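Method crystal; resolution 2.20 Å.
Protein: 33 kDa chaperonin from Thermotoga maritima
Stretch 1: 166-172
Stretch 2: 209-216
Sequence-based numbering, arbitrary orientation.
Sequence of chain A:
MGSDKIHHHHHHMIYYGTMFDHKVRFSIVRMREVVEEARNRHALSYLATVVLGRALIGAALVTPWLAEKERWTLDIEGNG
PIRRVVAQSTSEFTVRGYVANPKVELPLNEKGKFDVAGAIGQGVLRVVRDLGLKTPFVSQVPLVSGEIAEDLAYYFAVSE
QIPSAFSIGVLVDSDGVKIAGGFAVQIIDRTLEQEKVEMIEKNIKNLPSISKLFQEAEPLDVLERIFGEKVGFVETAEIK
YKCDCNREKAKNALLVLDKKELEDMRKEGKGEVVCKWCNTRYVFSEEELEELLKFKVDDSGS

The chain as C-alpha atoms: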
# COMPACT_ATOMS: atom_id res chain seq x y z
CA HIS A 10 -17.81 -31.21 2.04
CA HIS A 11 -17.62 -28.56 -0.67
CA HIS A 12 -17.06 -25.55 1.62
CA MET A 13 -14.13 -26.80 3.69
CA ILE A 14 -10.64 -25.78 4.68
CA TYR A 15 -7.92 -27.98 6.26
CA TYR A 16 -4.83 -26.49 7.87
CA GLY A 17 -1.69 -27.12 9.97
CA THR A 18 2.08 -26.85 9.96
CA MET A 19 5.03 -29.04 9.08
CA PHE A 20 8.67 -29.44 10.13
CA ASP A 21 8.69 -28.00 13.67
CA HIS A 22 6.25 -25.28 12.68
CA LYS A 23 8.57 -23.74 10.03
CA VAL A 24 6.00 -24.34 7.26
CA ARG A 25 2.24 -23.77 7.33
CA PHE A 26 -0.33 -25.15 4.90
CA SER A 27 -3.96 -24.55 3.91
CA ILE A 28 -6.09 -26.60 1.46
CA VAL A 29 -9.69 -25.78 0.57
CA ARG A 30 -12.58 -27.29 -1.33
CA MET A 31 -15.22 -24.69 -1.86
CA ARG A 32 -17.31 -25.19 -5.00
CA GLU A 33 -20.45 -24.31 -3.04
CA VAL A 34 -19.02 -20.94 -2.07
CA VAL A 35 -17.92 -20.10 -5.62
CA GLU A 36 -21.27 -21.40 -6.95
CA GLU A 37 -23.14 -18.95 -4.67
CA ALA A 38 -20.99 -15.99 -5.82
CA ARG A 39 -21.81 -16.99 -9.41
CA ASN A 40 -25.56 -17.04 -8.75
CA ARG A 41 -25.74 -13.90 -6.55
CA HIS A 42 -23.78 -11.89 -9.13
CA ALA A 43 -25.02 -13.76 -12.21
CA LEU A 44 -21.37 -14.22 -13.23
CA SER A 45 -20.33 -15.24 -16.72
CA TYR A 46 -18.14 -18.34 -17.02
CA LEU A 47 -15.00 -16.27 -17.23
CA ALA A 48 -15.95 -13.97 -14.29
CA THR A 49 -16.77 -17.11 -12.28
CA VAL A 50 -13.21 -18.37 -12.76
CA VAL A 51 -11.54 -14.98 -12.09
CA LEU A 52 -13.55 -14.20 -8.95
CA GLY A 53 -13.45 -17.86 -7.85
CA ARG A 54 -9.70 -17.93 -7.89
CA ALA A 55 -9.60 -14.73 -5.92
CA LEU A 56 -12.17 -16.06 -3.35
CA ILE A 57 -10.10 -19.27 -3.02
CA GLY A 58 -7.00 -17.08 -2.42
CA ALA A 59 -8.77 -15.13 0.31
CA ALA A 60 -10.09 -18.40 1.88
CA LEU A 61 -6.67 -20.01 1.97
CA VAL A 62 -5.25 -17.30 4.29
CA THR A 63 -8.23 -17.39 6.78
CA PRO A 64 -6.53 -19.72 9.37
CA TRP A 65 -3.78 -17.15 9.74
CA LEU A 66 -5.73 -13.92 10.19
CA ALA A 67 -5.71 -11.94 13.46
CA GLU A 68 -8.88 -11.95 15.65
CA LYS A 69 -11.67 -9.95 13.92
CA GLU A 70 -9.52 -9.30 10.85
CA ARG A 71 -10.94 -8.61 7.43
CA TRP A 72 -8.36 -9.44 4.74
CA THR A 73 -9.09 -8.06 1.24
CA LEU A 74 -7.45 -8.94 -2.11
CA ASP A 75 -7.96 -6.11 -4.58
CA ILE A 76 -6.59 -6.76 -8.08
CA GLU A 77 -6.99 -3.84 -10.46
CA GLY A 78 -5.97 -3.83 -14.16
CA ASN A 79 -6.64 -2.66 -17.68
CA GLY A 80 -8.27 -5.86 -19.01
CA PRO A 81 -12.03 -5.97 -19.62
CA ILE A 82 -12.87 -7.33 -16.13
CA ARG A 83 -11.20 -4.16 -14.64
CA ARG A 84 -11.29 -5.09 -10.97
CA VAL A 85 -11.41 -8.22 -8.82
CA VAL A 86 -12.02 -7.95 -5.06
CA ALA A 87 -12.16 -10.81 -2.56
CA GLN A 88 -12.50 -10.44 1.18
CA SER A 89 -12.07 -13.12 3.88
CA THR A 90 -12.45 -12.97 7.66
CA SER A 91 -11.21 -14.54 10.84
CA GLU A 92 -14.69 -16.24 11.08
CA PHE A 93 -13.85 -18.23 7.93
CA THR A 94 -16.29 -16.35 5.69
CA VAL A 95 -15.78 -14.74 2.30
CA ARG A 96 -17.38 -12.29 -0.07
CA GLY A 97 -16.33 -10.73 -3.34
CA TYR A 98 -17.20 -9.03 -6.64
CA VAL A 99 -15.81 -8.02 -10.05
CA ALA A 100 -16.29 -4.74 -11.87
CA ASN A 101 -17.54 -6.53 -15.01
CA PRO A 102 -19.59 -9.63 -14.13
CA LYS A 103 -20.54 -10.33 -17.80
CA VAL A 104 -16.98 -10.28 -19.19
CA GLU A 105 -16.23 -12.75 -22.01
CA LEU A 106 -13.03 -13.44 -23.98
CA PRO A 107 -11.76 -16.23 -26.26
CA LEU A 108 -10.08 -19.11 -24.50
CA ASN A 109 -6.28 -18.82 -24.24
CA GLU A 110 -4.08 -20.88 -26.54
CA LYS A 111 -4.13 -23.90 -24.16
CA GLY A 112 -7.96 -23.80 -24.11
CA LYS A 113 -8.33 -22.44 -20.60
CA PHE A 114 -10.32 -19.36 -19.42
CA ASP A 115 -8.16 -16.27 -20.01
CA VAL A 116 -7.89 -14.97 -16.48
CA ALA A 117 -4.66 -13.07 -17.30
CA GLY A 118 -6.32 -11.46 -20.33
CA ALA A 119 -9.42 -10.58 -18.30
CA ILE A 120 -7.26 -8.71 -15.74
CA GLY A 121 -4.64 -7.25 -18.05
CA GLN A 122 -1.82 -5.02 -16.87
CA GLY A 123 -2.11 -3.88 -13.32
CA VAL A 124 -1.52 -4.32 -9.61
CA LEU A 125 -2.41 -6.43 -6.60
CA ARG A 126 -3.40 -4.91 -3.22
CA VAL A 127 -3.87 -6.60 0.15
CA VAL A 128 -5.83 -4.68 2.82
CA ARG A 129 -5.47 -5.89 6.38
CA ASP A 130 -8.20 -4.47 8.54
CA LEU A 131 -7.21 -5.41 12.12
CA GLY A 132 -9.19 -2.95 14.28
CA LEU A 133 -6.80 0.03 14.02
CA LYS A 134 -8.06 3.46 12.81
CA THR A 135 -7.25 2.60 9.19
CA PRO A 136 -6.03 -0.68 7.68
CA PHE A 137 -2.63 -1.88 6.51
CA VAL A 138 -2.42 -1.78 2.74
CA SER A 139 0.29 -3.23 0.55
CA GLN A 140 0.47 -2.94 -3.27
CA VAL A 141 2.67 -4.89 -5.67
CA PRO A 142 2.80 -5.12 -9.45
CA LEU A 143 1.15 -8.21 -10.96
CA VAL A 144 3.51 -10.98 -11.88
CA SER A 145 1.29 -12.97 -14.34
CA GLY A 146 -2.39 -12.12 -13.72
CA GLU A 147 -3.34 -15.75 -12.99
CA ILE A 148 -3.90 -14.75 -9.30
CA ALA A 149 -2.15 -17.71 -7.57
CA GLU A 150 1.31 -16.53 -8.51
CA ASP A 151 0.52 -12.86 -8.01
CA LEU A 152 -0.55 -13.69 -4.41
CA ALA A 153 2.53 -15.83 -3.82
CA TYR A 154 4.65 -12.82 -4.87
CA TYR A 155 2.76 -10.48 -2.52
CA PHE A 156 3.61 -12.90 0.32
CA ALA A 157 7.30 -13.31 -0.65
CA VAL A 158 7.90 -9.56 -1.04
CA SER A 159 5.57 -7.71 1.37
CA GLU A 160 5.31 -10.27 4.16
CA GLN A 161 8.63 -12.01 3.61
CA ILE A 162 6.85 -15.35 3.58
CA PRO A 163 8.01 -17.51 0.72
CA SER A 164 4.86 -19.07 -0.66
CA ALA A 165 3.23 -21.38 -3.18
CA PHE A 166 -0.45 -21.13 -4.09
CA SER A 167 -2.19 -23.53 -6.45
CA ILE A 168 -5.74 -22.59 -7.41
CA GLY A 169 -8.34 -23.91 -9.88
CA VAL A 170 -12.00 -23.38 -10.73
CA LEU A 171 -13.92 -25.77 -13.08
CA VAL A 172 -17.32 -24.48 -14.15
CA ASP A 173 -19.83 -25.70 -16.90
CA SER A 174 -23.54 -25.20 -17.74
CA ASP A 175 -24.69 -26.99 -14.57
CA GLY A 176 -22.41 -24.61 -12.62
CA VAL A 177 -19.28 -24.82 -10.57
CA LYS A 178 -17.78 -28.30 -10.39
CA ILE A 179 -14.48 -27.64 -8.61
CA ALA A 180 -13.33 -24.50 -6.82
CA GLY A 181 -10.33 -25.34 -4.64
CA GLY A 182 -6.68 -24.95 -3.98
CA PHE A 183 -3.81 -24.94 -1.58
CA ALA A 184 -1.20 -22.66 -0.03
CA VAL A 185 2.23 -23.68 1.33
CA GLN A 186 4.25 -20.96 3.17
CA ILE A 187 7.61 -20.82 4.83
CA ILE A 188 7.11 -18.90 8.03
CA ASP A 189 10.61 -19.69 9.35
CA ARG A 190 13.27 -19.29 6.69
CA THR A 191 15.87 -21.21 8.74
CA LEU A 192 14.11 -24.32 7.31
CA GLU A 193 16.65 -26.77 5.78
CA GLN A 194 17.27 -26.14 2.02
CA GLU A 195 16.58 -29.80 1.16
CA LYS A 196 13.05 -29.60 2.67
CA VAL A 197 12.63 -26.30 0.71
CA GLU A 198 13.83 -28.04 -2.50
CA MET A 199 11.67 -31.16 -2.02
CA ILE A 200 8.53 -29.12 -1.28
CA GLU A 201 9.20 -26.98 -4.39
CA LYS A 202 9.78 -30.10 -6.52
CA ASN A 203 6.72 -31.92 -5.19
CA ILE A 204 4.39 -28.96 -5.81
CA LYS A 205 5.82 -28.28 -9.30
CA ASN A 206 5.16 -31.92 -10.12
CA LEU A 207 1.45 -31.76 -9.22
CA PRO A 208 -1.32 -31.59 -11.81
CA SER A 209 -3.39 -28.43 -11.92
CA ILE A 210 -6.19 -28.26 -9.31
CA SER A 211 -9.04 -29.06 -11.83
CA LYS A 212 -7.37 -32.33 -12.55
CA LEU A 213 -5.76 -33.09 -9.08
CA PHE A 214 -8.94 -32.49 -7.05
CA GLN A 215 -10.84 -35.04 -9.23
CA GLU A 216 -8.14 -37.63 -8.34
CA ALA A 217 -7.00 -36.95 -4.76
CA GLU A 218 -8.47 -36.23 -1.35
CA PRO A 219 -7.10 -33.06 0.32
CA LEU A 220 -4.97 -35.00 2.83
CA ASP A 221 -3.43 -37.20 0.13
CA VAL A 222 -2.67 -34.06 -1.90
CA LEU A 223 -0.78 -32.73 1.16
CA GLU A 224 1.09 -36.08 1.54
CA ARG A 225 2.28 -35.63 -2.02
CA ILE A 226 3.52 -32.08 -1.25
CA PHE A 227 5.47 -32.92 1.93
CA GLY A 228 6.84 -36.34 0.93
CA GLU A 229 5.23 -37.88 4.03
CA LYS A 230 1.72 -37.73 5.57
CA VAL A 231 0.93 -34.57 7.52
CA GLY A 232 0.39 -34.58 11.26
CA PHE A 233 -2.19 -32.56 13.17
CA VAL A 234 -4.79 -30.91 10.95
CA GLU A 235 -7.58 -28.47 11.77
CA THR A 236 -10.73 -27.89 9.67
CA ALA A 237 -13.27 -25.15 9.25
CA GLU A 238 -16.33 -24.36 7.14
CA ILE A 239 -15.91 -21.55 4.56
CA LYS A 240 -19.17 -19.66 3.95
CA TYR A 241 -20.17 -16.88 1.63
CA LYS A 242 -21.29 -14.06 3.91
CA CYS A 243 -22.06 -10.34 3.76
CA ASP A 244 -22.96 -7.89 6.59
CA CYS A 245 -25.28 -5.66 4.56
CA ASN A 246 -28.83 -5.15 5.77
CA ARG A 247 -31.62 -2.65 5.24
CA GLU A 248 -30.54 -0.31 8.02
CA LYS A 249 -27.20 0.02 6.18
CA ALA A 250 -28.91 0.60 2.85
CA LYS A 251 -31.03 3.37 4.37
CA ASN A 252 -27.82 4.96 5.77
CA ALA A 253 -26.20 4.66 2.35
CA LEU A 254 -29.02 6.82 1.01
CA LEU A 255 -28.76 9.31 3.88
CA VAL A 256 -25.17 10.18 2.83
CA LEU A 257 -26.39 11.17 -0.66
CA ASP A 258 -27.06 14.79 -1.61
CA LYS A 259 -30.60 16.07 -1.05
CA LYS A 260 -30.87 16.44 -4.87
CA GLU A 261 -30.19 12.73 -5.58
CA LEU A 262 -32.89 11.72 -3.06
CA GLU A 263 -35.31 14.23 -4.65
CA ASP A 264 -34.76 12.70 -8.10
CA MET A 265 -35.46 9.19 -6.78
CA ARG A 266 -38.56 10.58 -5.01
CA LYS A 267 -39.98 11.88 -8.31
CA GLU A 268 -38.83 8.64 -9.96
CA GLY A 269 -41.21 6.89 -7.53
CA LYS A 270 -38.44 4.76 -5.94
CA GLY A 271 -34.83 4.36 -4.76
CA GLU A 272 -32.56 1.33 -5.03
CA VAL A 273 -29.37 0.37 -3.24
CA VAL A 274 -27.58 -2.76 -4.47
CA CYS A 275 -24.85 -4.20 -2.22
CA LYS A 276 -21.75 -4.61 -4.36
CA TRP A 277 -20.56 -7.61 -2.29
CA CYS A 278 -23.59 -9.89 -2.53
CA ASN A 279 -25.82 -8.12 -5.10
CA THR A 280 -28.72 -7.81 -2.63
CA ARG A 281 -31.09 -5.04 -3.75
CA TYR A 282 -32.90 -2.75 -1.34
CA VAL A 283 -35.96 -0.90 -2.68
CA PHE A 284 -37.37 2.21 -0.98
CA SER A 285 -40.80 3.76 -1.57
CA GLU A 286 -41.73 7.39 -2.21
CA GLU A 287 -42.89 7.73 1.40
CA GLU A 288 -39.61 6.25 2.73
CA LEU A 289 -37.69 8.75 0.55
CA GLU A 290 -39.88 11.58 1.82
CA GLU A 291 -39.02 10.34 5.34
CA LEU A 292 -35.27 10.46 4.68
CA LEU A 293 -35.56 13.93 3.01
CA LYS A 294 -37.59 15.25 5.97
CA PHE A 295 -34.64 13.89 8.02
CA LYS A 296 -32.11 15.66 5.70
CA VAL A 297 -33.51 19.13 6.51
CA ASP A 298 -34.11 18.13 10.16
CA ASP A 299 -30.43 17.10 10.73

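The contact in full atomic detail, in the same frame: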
# COMPACT_ATOMS: atom_id res chain seq x y z
N PHE A 166 1.01 -20.97 -3.98
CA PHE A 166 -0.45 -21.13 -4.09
C PHE A 166 -0.78 -21.89 -5.37
O PHE A 166 -0.21 -21.63 -6.42
CB PHE A 166 -1.17 -19.79 -4.12
CG PHE A 166 -1.24 -19.07 -2.81
CD1 PHE A 166 -0.13 -18.42 -2.28
CD2 PHE A 166 -2.45 -18.97 -2.14
CE1 PHE A 166 -0.21 -17.71 -1.09
CE2 PHE A 166 -2.53 -18.31 -0.95
CZ PHE A 166 -1.42 -17.63 -0.43
N SER A 167 -1.63 -22.90 -5.27
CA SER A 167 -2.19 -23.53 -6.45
C SER A 167 -3.68 -23.51 -6.37
O SER A 167 -4.23 -23.97 -5.38
CB SER A 167 -1.72 -24.92 -6.62
OG SER A 167 -2.19 -25.47 -7.86
N ILE A 168 -4.32 -22.97 -7.42
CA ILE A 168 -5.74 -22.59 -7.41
C ILE A 168 -6.40 -22.93 -8.73
O ILE A 168 -5.82 -22.71 -9.79
CB ILE A 168 -5.92 -21.04 -7.13
CG1 ILE A 168 -5.38 -20.61 -5.76
CG2 ILE A 168 -7.39 -20.66 -7.22
CD1 ILE A 168 -5.40 -19.12 -5.53
N GLY A 169 -7.63 -23.46 -8.68
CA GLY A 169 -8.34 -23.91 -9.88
C GLY A 169 -9.84 -23.83 -9.67
O GLY A 169 -10.35 -24.12 -8.57
N VAL A 170 -10.55 -23.40 -10.71
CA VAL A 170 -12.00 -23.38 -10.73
C VAL A 170 -12.47 -24.04 -12.05
O VAL A 170 -12.10 -23.59 -13.10
CB VAL A 170 -12.54 -21.95 -10.71
CG1 VAL A 170 -14.00 -21.96 -11.06
CG2 VAL A 170 -12.30 -21.30 -9.36
N LEU A 171 -13.23 -25.12 -11.95
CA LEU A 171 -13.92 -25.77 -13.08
C LEU A 171 -15.43 -25.53 -12.96
O LEU A 171 -16.09 -25.88 -12.00
CB LEU A 171 -13.64 -27.26 -13.10
CG LEU A 171 -14.10 -28.06 -14.29
CD1 LEU A 171 -13.25 -27.67 -15.53
CD2 LEU A 171 -14.04 -29.59 -14.05
N VAL A 172 -15.94 -24.89 -14.00
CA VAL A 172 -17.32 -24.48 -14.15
C VAL A 172 -17.86 -24.95 -15.56
O VAL A 172 -17.14 -24.84 -16.56
CB VAL A 172 -17.35 -22.96 -14.10
CG1 VAL A 172 -16.63 -22.37 -15.36
CG2 VAL A 172 -18.80 -22.48 -14.01
N SER A 209 -2.58 -29.60 -12.29
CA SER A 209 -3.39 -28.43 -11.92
C SER A 209 -4.58 -28.89 -11.03
O SER A 209 -4.94 -30.07 -11.00
CB SER A 209 -3.89 -27.70 -13.17
OG SER A 209 -4.97 -28.43 -13.73
N ILE A 210 -5.17 -27.94 -10.33
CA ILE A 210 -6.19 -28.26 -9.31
C ILE A 210 -7.41 -29.01 -9.91
O ILE A 210 -7.86 -30.04 -9.36
CB ILE A 210 -6.62 -26.95 -8.54
CG1 ILE A 210 -5.51 -26.39 -7.59
CG2 ILE A 210 -7.98 -27.11 -7.87
CD1 ILE A 210 -4.93 -27.30 -6.48
N SER A 211 -7.89 -28.50 -11.06
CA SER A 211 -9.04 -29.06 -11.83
C SER A 211 -8.91 -30.53 -12.08
O SER A 211 -9.87 -31.27 -11.95
CB SER A 211 -9.19 -28.35 -13.19
OG SER A 211 -9.22 -26.93 -13.02
N LYS A 212 -7.70 -30.93 -12.41
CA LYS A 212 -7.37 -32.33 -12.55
C LYS A 212 -7.09 -33.03 -11.17
O LYS A 212 -7.72 -34.05 -10.87
CB LYS A 212 -6.20 -32.48 -13.53
CG LYS A 212 -5.91 -33.90 -13.85
CD LYS A 212 -4.68 -34.03 -14.75
CE LYS A 212 -4.24 -35.50 -14.90
NZ LYS A 212 -2.74 -35.57 -14.84
N LEU A 213 -6.19 -32.47 -10.35
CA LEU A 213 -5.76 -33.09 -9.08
C LEU A 213 -6.94 -33.35 -8.11
O LEU A 213 -7.03 -34.39 -7.45
CB LEU A 213 -4.69 -32.18 -8.42
CG LEU A 213 -4.11 -32.55 -7.05
CD1 LEU A 213 -3.45 -33.93 -7.12
CD2 LEU A 213 -3.13 -31.53 -6.52
N PHE A 214 -7.84 -32.38 -8.01
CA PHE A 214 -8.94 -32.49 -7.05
C PHE A 214 -10.02 -33.50 -7.48
O PHE A 214 -10.80 -33.96 -6.63
CB PHE A 214 -9.54 -31.10 -6.77
CG PHE A 214 -8.80 -30.31 -5.75
CD1 PHE A 214 -7.43 -30.50 -5.54
CD2 PHE A 214 -9.47 -29.36 -4.96
CE1 PHE A 214 -6.73 -29.76 -4.55
CE2 PHE A 214 -8.77 -28.60 -3.99
CZ PHE A 214 -7.40 -28.80 -3.78
N GLN A 215 -10.05 -33.87 -8.77
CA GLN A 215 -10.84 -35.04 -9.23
C GLN A 215 -10.20 -36.41 -8.90
O GLN A 215 -10.84 -37.45 -9.02
CB GLN A 215 -11.11 -34.94 -10.74
CG GLN A 215 -12.10 -33.83 -11.05
CD GLN A 215 -12.40 -33.66 -12.54
OE1 GLN A 215 -13.31 -34.31 -13.03
NE2 GLN A 215 -11.64 -32.80 -13.24
N GLU A 216 -8.94 -36.40 -8.50
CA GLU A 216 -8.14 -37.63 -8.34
C GLU A 216 -7.66 -37.86 -6.92
O GLU A 216 -7.27 -38.98 -6.61
CB GLU A 216 -6.85 -37.55 -9.18
CG GLU A 216 -7.05 -37.70 -10.69
CD GLU A 216 -5.80 -37.31 -11.47
OE1 GLU A 216 -4.75 -37.00 -10.80
OE2 GLU A 216 -5.89 -37.32 -12.73
O HOH W 1 -3.57 -25.31 -10.38

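The absence of a side chain can set how closely a helix approaches a β-strand, and Gly-169 of this 33 kDa chaperonin is a clear case. The Gly-169 CA lies only 4.9 Å from the Ile-210 CA, the closest register between strand 166-172 and the segment 209-216. A β-carbon built in ideal geometry on Gly-169 would fall 2.7 Å from Ile-210 CB, a clash, and a tight 3.3 Å from Ser-211 N. The bare backbone instead lets Gly-169 N come within 3.6 Å of Ile-210 CB.

Strand alternation places Ser-167 and Leu-171 on the same side as this gap, their CA-to-CB bonds pointing toward the second stretch, while those of Ile-168 and Val-170 point away. Ile-210, in the first turn of the helix, is the principal buried partner. Its CG1 packs 3.5 Å from Ser-167 OG and 3.6 Å from Ile-168 N, contacts of van der Waals type, since aliphatic carbon offers these polar atoms no hydrogen bond.

Indeed, no direct hydrogen bond joins the two stretches. A water takes over that role: it lies 2.9 Å from Ser-167 OG, accepts from Ile-210 N at 3.1 Å, and donates a weak bond to Ile-168 O at 3.5 Å. An amide in the first turn of a helix has no preceding turn to supply a carbonyl acceptor, and here the solvent satisfies it.

Further along, contacts loosen. Ser-211 OG sits 4.4 Å from both Gly-169 CA and Leu-171 CB, too distant for more than loose packing. Leu-171 CD2 reaches to 4.1 Å from Gln-215 NE2, whose amide group is held by a nearly linear hydrogen bond to Ser-211 O at 2.7 Å. That internal bond satisfies part of the amide's polarity beside the leucine methyl. Altogether the contact buries a modest 284 Å².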